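Side-chain contacts in cell wall surface anchor family protein (Streptococcus agalactiae serogroup V, PDB 3TW0), which serves as the adhesive tip pilin of the bacterial pilus, where its von Willebrand factor A fold probably mediates attachment to host tissue: residues Asn351-Asn354 and Cys360-Asp363; Glu154-Gln159 and Arg164-Phe169; Asn185-Thr190 and Phe285-Lys290. The protein carries 2 engineered substitutions. All coordinates share one frame; numbering follows the deposited sequence.

Interaction 1: Asn351-Asn354 and Cys360-Asp363; sequences NYCN and CIYD. Engineered in segment 351-354: Cys353 (natural residue Thr). Engineered in segment 360-363: Cys360 (natural residue Lys).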
loop_
_atom_site.group_PDB
_atom_site.type_symbol
_atom_site.label_atom_id
_atom_site.label_comp_id
_atom_site.label_asym_id
_atom_site.label_seq_id
_atom_site.Cartn_x
_atom_site.Cartn_y
_atom_site.Cartn_z
ATOM N N ASN A 351 -8.279 -16.651 9.766
ATOM C CA ASN A 351 -8.833 -15.305 9.875
ATOM C C ASN A 351 -8.666 -14.526 8.577
ATOM O O ASN A 351 -9.055 -13.369 8.499
ATOM C CB ASN A 351 -8.274 -14.556 11.078
ATOM C CG ASN A 351 -8.732 -15.161 12.397
ATOM O OD1 ASN A 351 -9.914 -15.482 12.587
ATOM N ND2 ASN A 351 -7.804 -15.308 13.319
ATOM N N TYR A 352 -8.061 -15.163 7.580
ATOM C CA TYR A 352 -8.276 -14.783 6.206
ATOM C C TYR A 352 -9.495 -15.542 5.627
ATOM O O TYR A 352 -9.516 -16.755 5.640
ATOM C CB TYR A 352 -7.050 -15.042 5.304
ATOM C CG TYR A 352 -7.475 -14.884 3.853
ATOM C CD1 TYR A 352 -7.868 -13.636 3.379
ATOM C CD2 TYR A 352 -7.583 -15.987 2.984
ATOM C CE1 TYR A 352 -8.313 -13.450 2.070
ATOM C CE2 TYR A 352 -8.033 -15.801 1.628
ATOM C CZ TYR A 352 -8.410 -14.518 1.206
ATOM O OH TYR A 352 -8.862 -14.254 -0.071
ATOM N N CYS A 353 -10.494 -14.823 5.115
ATOM C CA CYS A 353 -11.640 -15.450 4.461
ATOM C C CYS A 353 -11.848 -14.759 3.126
ATOM O O CYS A 353 -11.751 -13.524 3.045
ATOM C CB CYS A 353 -12.918 -15.298 5.312
ATOM S SG CYS A 353 -12.811 -15.855 7.039
ATOM N N ASN A 354 -12.136 -15.535 2.078
ATOM C CA ASN A 354 -12.723 -14.931 0.892
ATOM C C ASN A 354 -14.075 -14.391 1.310
ATOM O O ASN A 354 -14.722 -14.939 2.222
ATOM C CB ASN A 354 -12.888 -15.913 -0.267
ATOM C CG ASN A 354 -13.042 -15.201 -1.611
ATOM O OD1 ASN A 354 -14.116 -14.618 -1.938
ATOM N ND2 ASN A 354 -11.953 -15.205 -2.390
ATOM N N CYS A 360 -16.679 -18.970 6.719
ATOM C CA CYS A 360 -15.427 -18.534 7.338
ATOM C C CYS A 360 -15.662 -17.214 8.116
ATOM O O CYS A 360 -15.246 -17.086 9.264
ATOM C CB CYS A 360 -14.358 -18.359 6.256
ATOM S SG CYS A 360 -12.676 -17.862 6.787
ATOM N N ILE A 361 -16.365 -16.265 7.500
ATOM C CA ILE A 361 -16.600 -14.951 8.117
ATOM C C ILE A 361 -17.537 -15.022 9.320
ATOM O O ILE A 361 -17.246 -14.429 10.368
ATOM C CB ILE A 361 -17.150 -13.917 7.079
ATOM C CG1 ILE A 361 -16.178 -13.742 5.911
ATOM C CG2 ILE A 361 -17.524 -12.580 7.765
ATOM C CD1 ILE A 361 -16.742 -12.808 4.809
ATOM N N TYR A 362 -18.664 -15.730 9.171
ATOM C CA TYR A 362 -19.567 -16.023 10.292
ATOM C C TYR A 362 -18.803 -16.650 11.454
ATOM O O TYR A 362 -18.914 -16.202 12.596
ATOM C CB TYR A 362 -20.688 -17.004 9.884
ATOM C CG TYR A 362 -21.763 -17.077 10.933
ATOM C CD1 TYR A 362 -22.838 -16.187 10.904
ATOM C CD2 TYR A 362 -21.679 -17.984 12.001
ATOM C CE1 TYR A 362 -23.805 -16.212 11.871
ATOM C CE2 TYR A 362 -22.654 -18.018 12.988
ATOM C CZ TYR A 362 -23.708 -17.129 12.913
ATOM O OH TYR A 362 -24.668 -17.111 13.883
ATOM N N ASP A 363 -18.032 -17.697 11.161
ATOM C CA ASP A 363 -17.347 -18.433 12.223
ATOM C C ASP A 363 -16.408 -17.570 13.047
ATOM O O ASP A 363 -16.432 -17.651 14.278
ATOM C CB ASP A 363 -16.629 -19.665 11.686
ATOM C CG ASP A 363 -17.589 -20.835 11.412
ATOM O OD1 ASP A 363 -18.757 -20.814 11.875
ATOM O OD2 ASP A 363 -17.162 -21.783 10.721
#
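Cys353 and Cys360, both engineered, are joined by a disulfide that ties strand 352-354 to helix 358-366. Starting at CB, Cys353 leaves the strand toward the helix, and this carbon already has a neighbour there: CG1 of Ile361, 3.7 Å from Cys353 CB, lies against it. One bond further out, SG of Cys353 stands anti to its own carbonyl carbon (chi1 -53°), a setting that places the sulfur beside the backbone N and within bonding distance of the helix; it closes the bond to Cys360 SG at 2.0 Å. The S-S torsion is -72°, and the Cys353 CB to Cys360 CB distance is 3.5 Å. The same Cys353 SG also lies 3.6 Å from the backbone N of Ile361, while on the other side of the bridge Cys360 SG comes to 3.5 Å from Tyr352 O.

In the vWA fold of this domain, strand 352-354 is an outermost strand of the central parallel sheet, and helix 358-366 follows it directly, so the bridge spans one tight strand-to-helix connection. The natural residues here are threonine and lysine; the covalent link belongs to the engineered protein. From the helix, Ile361 CD1 reaches to 3.9 Å from Asn354 O, one residue further along the strand; Ile361 also touches Val323 of strand 319-324. The side-chain oxygen OD1 of Asn354 accepts a hydrogen bond from the backbone N of Asp356 in the connecting turn.

Interaction 2: Glu154-Gln159 and Arg164-Phe169; sequences EILETQ and RKKLIF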
loop_
_atom_site.group_PDB
_atom_site.type_symbol
_atom_site.label_atom_id
_atom_site.label_comp_id
_atom_site.label_asym_id
_atom_site.label_seq_id
_atom_site.Cartn_x
_atom_site.Cartn_y
_atom_site.Cartn_z
ATOM N N GLU A 154 -2.616 2.893 15.242
ATOM C CA GLU A 154 -2.504 4.139 15.971
ATOM C C GLU A 154 -3.822 4.509 16.671
ATOM O O GLU A 154 -3.814 4.848 17.870
ATOM C CB GLU A 154 -2.041 5.253 15.049
ATOM C CG GLU A 154 -2.075 6.639 15.664
ATOM C CD GLU A 154 -1.653 7.715 14.685
ATOM O OE1 GLU A 154 -1.793 7.491 13.458
ATOM O OE2 GLU A 154 -1.182 8.784 15.152
ATOM N N ILE A 155 -4.932 4.412 15.928
ATOM C CA ILE A 155 -6.287 4.587 16.449
ATOM C C ILE A 155 -6.553 3.713 17.698
ATOM O O ILE A 155 -6.982 4.220 18.732
ATOM C CB ILE A 155 -7.339 4.302 15.343
ATOM C CG1 ILE A 155 -7.435 5.473 14.351
ATOM C CG2 ILE A 155 -8.739 4.046 15.919
ATOM C CD1 ILE A 155 -8.233 5.111 13.152
ATOM N N LEU A 156 -6.304 2.413 17.592
ATOM C CA LEU A 156 -6.521 1.497 18.718
ATOM C C LEU A 156 -5.621 1.814 19.935
ATOM O O LEU A 156 -6.095 1.876 21.065
ATOM C CB LEU A 156 -6.334 0.057 18.255
ATOM C CG LEU A 156 -7.505 -0.454 17.403
ATOM C CD1 LEU A 156 -7.125 -1.686 16.627
ATOM C CD2 LEU A 156 -8.755 -0.704 18.269
ATOM N N GLU A 157 -4.334 2.032 19.692
ATOM C CA GLU A 157 -3.390 2.319 20.756
ATOM C C GLU A 157 -3.619 3.673 21.399
ATOM O O GLU A 157 -3.346 3.850 22.581
ATOM C CB GLU A 157 -1.957 2.234 20.243
ATOM C CG GLU A 157 -1.634 0.891 19.649
ATOM C CD GLU A 157 -0.162 0.556 19.764
ATOM O OE1 GLU A 157 0.663 1.246 19.118
ATOM O OE2 GLU A 157 0.155 -0.402 20.525
ATOM N N THR A 158 -4.124 4.616 20.616
ATOM C CA THR A 158 -4.417 5.977 21.072
ATOM C C THR A 158 -5.752 6.059 21.796
ATOM O O THR A 158 -5.873 6.792 22.761
ATOM C CB THR A 158 -4.520 6.956 19.868
ATOM O OG1 THR A 158 -3.434 6.717 18.970
ATOM C CG2 THR A 158 -4.422 8.384 20.340
ATOM N N GLN A 159 -6.749 5.324 21.310
ATOM C CA GLN A 159 -8.139 5.574 21.694
ATOM C C GLN A 159 -8.849 4.413 22.410
ATOM O O GLN A 159 -9.926 4.603 22.961
ATOM C CB GLN A 159 -8.975 5.961 20.466
ATOM C CG GLN A 159 -8.511 7.169 19.680
ATOM C CD GLN A 159 -9.342 7.346 18.409
ATOM O OE1 GLN A 159 -10.497 6.900 18.327
ATOM N NE2 GLN A 159 -8.749 7.977 17.406
ATOM N N ARG A 164 -10.175 -3.362 26.828
ATOM C CA ARG A 164 -11.218 -3.518 25.803
ATOM C C ARG A 164 -10.774 -4.532 24.756
ATOM O O ARG A 164 -9.575 -4.720 24.544
ATOM C CB ARG A 164 -11.563 -2.166 25.164
ATOM C CG ARG A 164 -11.872 -1.074 26.194
ATOM C CD ARG A 164 -12.112 0.277 25.562
ATOM N NE ARG A 164 -13.240 0.249 24.632
ATOM C CZ ARG A 164 -14.487 0.529 24.972
ATOM N NH1 ARG A 164 -14.788 0.838 26.232
ATOM N NH2 ARG A 164 -15.439 0.472 24.072
ATOM N N LYS A 165 -11.729 -5.214 24.134
ATOM C CA LYS A 165 -11.422 -6.067 22.986
ATOM C C LYS A 165 -11.229 -5.200 21.742
ATOM O O LYS A 165 -11.937 -4.228 21.556
ATOM C CB LYS A 165 -12.535 -7.084 22.742
ATOM C CG LYS A 165 -12.476 -8.311 23.669
ATOM C CD LYS A 165 -11.053 -8.932 23.758
ATOM C CE LYS A 165 -10.609 -9.717 22.506
ATOM N NZ LYS A 165 -9.149 -10.141 22.598
ATOM N N LYS A 166 -10.278 -5.563 20.895
ATOM C CA LYS A 166 -9.915 -4.719 19.740
ATOM C C LYS A 166 -9.853 -5.574 18.468
ATOM O O LYS A 166 -9.334 -6.674 18.489
ATOM C CB LYS A 166 -8.609 -3.935 20.025
ATOM C CG LYS A 166 -8.660 -3.127 21.369
ATOM C CD LYS A 166 -7.350 -2.449 21.832
ATOM C CE LYS A 166 -6.386 -3.364 22.643
ATOM N NZ LYS A 166 -7.087 -4.477 23.377
ATOM N N LEU A 167 -10.450 -5.093 17.385
ATOM C CA LEU A 167 -10.394 -5.822 16.126
ATOM C C LEU A 167 -10.022 -4.918 14.949
ATOM O O LEU A 167 -10.522 -3.795 14.834
ATOM C CB LEU A 167 -11.723 -6.512 15.847
ATOM C CG LEU A 167 -11.958 -7.023 14.425
ATOM C CD1 LEU A 167 -11.019 -8.213 14.104
ATOM C CD2 LEU A 167 -13.434 -7.415 14.245
ATOM N N ILE A 168 -9.103 -5.393 14.107
ATOM C CA ILE A 168 -8.939 -4.781 12.783
ATOM C C ILE A 168 -9.587 -5.708 11.756
ATOM O O ILE A 168 -9.292 -6.922 11.731
ATOM C CB ILE A 168 -7.460 -4.454 12.430
ATOM C CG1 ILE A 168 -6.923 -3.387 13.410
ATOM C CG2 ILE A 168 -7.382 -3.964 10.964
ATOM C CD1 ILE A 168 -5.403 -3.268 13.403
ATOM N N PHE A 169 -10.518 -5.142 10.977
ATOM C CA PHE A 169 -11.213 -5.873 9.928
ATOM C C PHE A 169 -10.852 -5.249 8.572
ATOM O O PHE A 169 -11.230 -4.105 8.266
ATOM C CB PHE A 169 -12.712 -5.793 10.195
ATOM C CG PHE A 169 -13.549 -6.693 9.336
ATOM C CD1 PHE A 169 -13.955 -7.932 9.811
ATOM C CD2 PHE A 169 -14.002 -6.272 8.071
ATOM C CE1 PHE A 169 -14.755 -8.764 9.032
ATOM C CE2 PHE A 169 -14.825 -7.096 7.278
ATOM C CZ PHE A 169 -15.190 -8.347 7.758
#
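Helix 154-159 runs almost antiparallel to strand 165-169, at 163° between their directions, with the two axes 9.9 Å apart at their closest and Leu156 facing Lys166 in the register. Leu156 carries the contact by itself from the helix side, and its two methyl branches part to different residues of the strand. Leu156 CD1 lies 3.6 Å from Ile168 CG1, with the Ile168 CD1 methyl close by; the two side chains meet at a slant. CD2 settles on the start of the lysine chain, with Leu156 CD2 3.7 Å from Lys166 CB and a little further from CG, as the two side chains run past one another in opposite directions.

Lys166 sets out toward the helix, but bends at chi3 (-85°) and chi4, which turns its tip away from the leucine. The amine returns to its own segment, where Lys166 NZ donates to Arg164 O over 2.8 Å, tilted 20° from the carbonyl plane. Leu156 also touches Val14 of strand 11-18, so it bridges two strands of the vWA sheet, and Arg164 NE forms a salt bridge with Asp12 nearby.

No hydrogen bond crosses between the segments: the contacts across them are hydrocarbon to hydrocarbon, with lysine supplying its CB and CG to the apolar layer and its charged end to carbonyls at the loop that joins helix to strand, Arg164 O and, weakly, Ser161 O.

Interaction 3: Asn185-Thr190 and Phe285-Lys290; sequences NPYIST and FDPKTK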
loop_
_atom_site.group_PDB
_atom_site.type_symbol
_atom_site.label_atom_id
_atom_site.label_comp_id
_atom_site.label_asym_id
_atom_site.label_seq_id
_atom_site.Cartn_x
_atom_site.Cartn_y
_atom_site.Cartn_z
ATOM N N ASN A 185 21.838 -0.058 6.158
ATOM C CA ASN A 185 22.925 0.889 6.280
ATOM C C ASN A 185 24.014 0.558 5.257
ATOM O O ASN A 185 24.709 -0.453 5.384
ATOM C CB ASN A 185 23.460 0.911 7.715
ATOM C CG ASN A 185 24.551 1.958 7.912
ATOM O OD1 ASN A 185 25.149 2.448 6.943
ATOM N ND2 ASN A 185 24.831 2.288 9.169
ATOM N N PRO A 186 24.137 1.391 4.203
ATOM C CA PRO A 186 25.026 1.050 3.117
ATOM C C PRO A 186 26.479 1.351 3.454
ATOM O O PRO A 186 27.368 1.035 2.668
ATOM C CB PRO A 186 24.552 1.974 1.992
ATOM C CG PRO A 186 24.033 3.139 2.639
ATOM C CD PRO A 186 23.438 2.670 3.955
ATOM N N TYR A 187 26.718 1.943 4.625
ATOM C CA TYR A 187 28.010 2.542 4.900
ATOM C C TYR A 187 28.813 1.762 5.910
ATOM O O TYR A 187 29.856 2.202 6.334
ATOM C CB TYR A 187 27.818 3.993 5.347
ATOM C CG TYR A 187 27.225 4.853 4.234
ATOM C CD1 TYR A 187 27.616 4.660 2.904
ATOM C CD2 TYR A 187 26.282 5.846 4.510
ATOM C CE1 TYR A 187 27.088 5.433 1.866
ATOM C CE2 TYR A 187 25.749 6.634 3.489
ATOM C CZ TYR A 187 26.161 6.419 2.169
ATOM O OH TYR A 187 25.649 7.180 1.146
ATOM N N ILE A 188 28.314 0.595 6.298
ATOM C CA ILE A 188 29.060 -0.261 7.204
ATOM C C ILE A 188 29.440 -1.535 6.462
ATOM O O ILE A 188 28.838 -1.857 5.424
ATOM C CB ILE A 188 28.291 -0.564 8.534
ATOM C CG1 ILE A 188 26.912 -1.182 8.278
ATOM C CG2 ILE A 188 28.198 0.677 9.400
ATOM C CD1 ILE A 188 26.210 -1.600 9.557
ATOM N N SER A 189 30.418 -2.281 6.978
ATOM C CA SER A 189 30.746 -3.568 6.334
ATOM C C SER A 189 29.793 -4.743 6.652
ATOM O O SER A 189 29.779 -5.709 5.908
ATOM C CB SER A 189 32.187 -3.980 6.615
ATOM O OG SER A 189 32.315 -4.303 7.992
ATOM N N THR A 190 29.006 -4.671 7.721
ATOM C CA THR A 190 28.024 -5.722 8.004
ATOM C C THR A 190 27.169 -5.983 6.764
ATOM O O THR A 190 26.599 -5.027 6.193
ATOM C CB THR A 190 27.117 -5.337 9.163
ATOM O OG1 THR A 190 27.908 -5.101 10.336
ATOM C CG2 THR A 190 26.096 -6.432 9.455
ATOM N N PHE A 285 20.475 -1.172 -2.324
ATOM C CA PHE A 285 21.555 -0.987 -3.284
ATOM C C PHE A 285 22.429 0.195 -2.790
ATOM O O PHE A 285 21.918 1.107 -2.116
ATOM C CB PHE A 285 20.984 -0.699 -4.689
ATOM C CG PHE A 285 20.044 0.493 -4.746
ATOM C CD1 PHE A 285 20.537 1.791 -4.837
ATOM C CD2 PHE A 285 18.664 0.312 -4.697
ATOM C CE1 PHE A 285 19.672 2.890 -4.859
ATOM C CE2 PHE A 285 17.793 1.408 -4.751
ATOM C CZ PHE A 285 18.296 2.702 -4.841
ATOM N N ASP A 286 23.719 0.155 -3.099
ATOM C CA ASP A 286 24.664 1.193 -2.715
ATOM C C ASP A 286 24.213 2.491 -3.342
ATOM O O ASP A 286 24.033 2.559 -4.552
ATOM C CB ASP A 286 26.078 0.860 -3.212
ATOM C CG ASP A 286 27.137 1.845 -2.704
ATOM O OD1 ASP A 286 28.098 1.373 -2.076
ATOM O OD2 ASP A 286 27.032 3.071 -2.933
ATOM N N PRO A 287 24.014 3.523 -2.524
ATOM C CA PRO A 287 23.429 4.731 -3.119
ATOM C C PRO A 287 24.415 5.477 -4.033
ATOM O O PRO A 287 23.980 6.239 -4.904
ATOM C CB PRO A 287 23.025 5.579 -1.904
ATOM C CG PRO A 287 23.672 4.947 -0.706
ATOM C CD PRO A 287 24.380 3.697 -1.108
ATOM N N LYS A 288 25.714 5.234 -3.869
ATOM C CA LYS A 288 26.717 5.863 -4.742
ATOM C C LYS A 288 26.950 5.079 -6.024
ATOM O O LYS A 288 26.795 5.635 -7.127
ATOM C CB LYS A 288 28.033 6.129 -4.001
ATOM C CG LYS A 288 28.001 7.456 -3.215
ATOM C CD LYS A 288 27.824 8.657 -4.195
ATOM C CE LYS A 288 27.575 9.982 -3.463
ATOM N NZ LYS A 288 26.159 10.125 -3.041
ATOM N N THR A 289 27.284 3.794 -5.889
ATOM C CA THR A 289 27.620 2.971 -7.054
ATOM C C THR A 289 26.403 2.281 -7.688
ATOM O O THR A 289 26.491 1.756 -8.799
ATOM C CB THR A 289 28.572 1.847 -6.662
ATOM O OG1 THR A 289 27.839 0.880 -5.906
ATOM C CG2 THR A 289 29.757 2.371 -5.841
ATOM N N LYS A 290 25.296 2.238 -6.951
ATOM C CA LYS A 290 24.055 1.541 -7.382
ATOM C C LYS A 290 24.125 0.002 -7.468
ATOM O O LYS A 290 23.197 -0.621 -7.964
ATOM C CB LYS A 290 23.501 2.141 -8.689
ATOM C CG LYS A 290 23.228 3.642 -8.658
ATOM C CD LYS A 290 22.023 3.985 -7.732
ATOM C CE LYS A 290 21.436 5.389 -7.998
ATOM N NZ LYS A 290 22.401 6.450 -7.616
#
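Pro186 lies against one face of the Tyr187 ring, with Pro186 CG 3.7 Å from the ring plane and over its centre, so that the proline covers the ring of the next residue in sequence. At the far end of the ring, the hydroxyl meets the other segment: Pro287 CG lies 3.5 Å from Tyr187 OH and approaches the ring obliquely. Tyr187 CG stands anti to the carbonyl carbon (chi1 -65°), a rotation that carries the ring back over Pro186 and out toward Pro287. The two prolines also touch directly, Pro186 CB to Pro287 CD at 3.6 Å, their side chains crossing at about a right angle. The contact is mainly van der Waals, with no hydrogen bond between the segments.

Polar atoms instead shape each loop from within. Asn185 begins a type I beta turn that ends at Ile188, and Asn185 OD1 accepts from Tyr187 N at 2.8 Å, an Asx turn just where the tyrosine leaves the segment. Across the contact, Asp286 OD2 takes two backbone donors: Lys288 N at 2.7 Å, nearly along the C-O axis and closing an Asx turn, and Thr289 N, which comes from above the carboxylate plane. Together with the bond from Lys290 N to Asp286 O they close the turn at residues 287-289, whose backbone angles are helical without the regular bonds.

Both segments are loops at the surface, away from the metal site. The 185-190 loop leads into helix 192-201, where Gln195 bonds Asn185 and Thr190 while Tyr192 touches Pro186; the 285-290 loop lies between strand 271-276 and helix 302-312.

Interactions 1 and 2 belong to the same parallel sheet, with centres about 20 Å apart and nearest atoms about 5 Å apart. Interaction 1 works at the outermost strand 352-354, interaction 2 at the inner strand 165-172. Interaction 3 lies well away from both, its centre about 44 Å from that of interaction 1 and about 38 Å from that of interaction 2, in loops outside the sheet. The bound magnesium ion is held by Ser20, Ser22 and Thr143, and lies about 14 Å from the side chain of Tyr352, which is about 8 Å from that of Asp173, a magnesium-binding residue without metal in this model; none of the three contacts supplies a metal ligand.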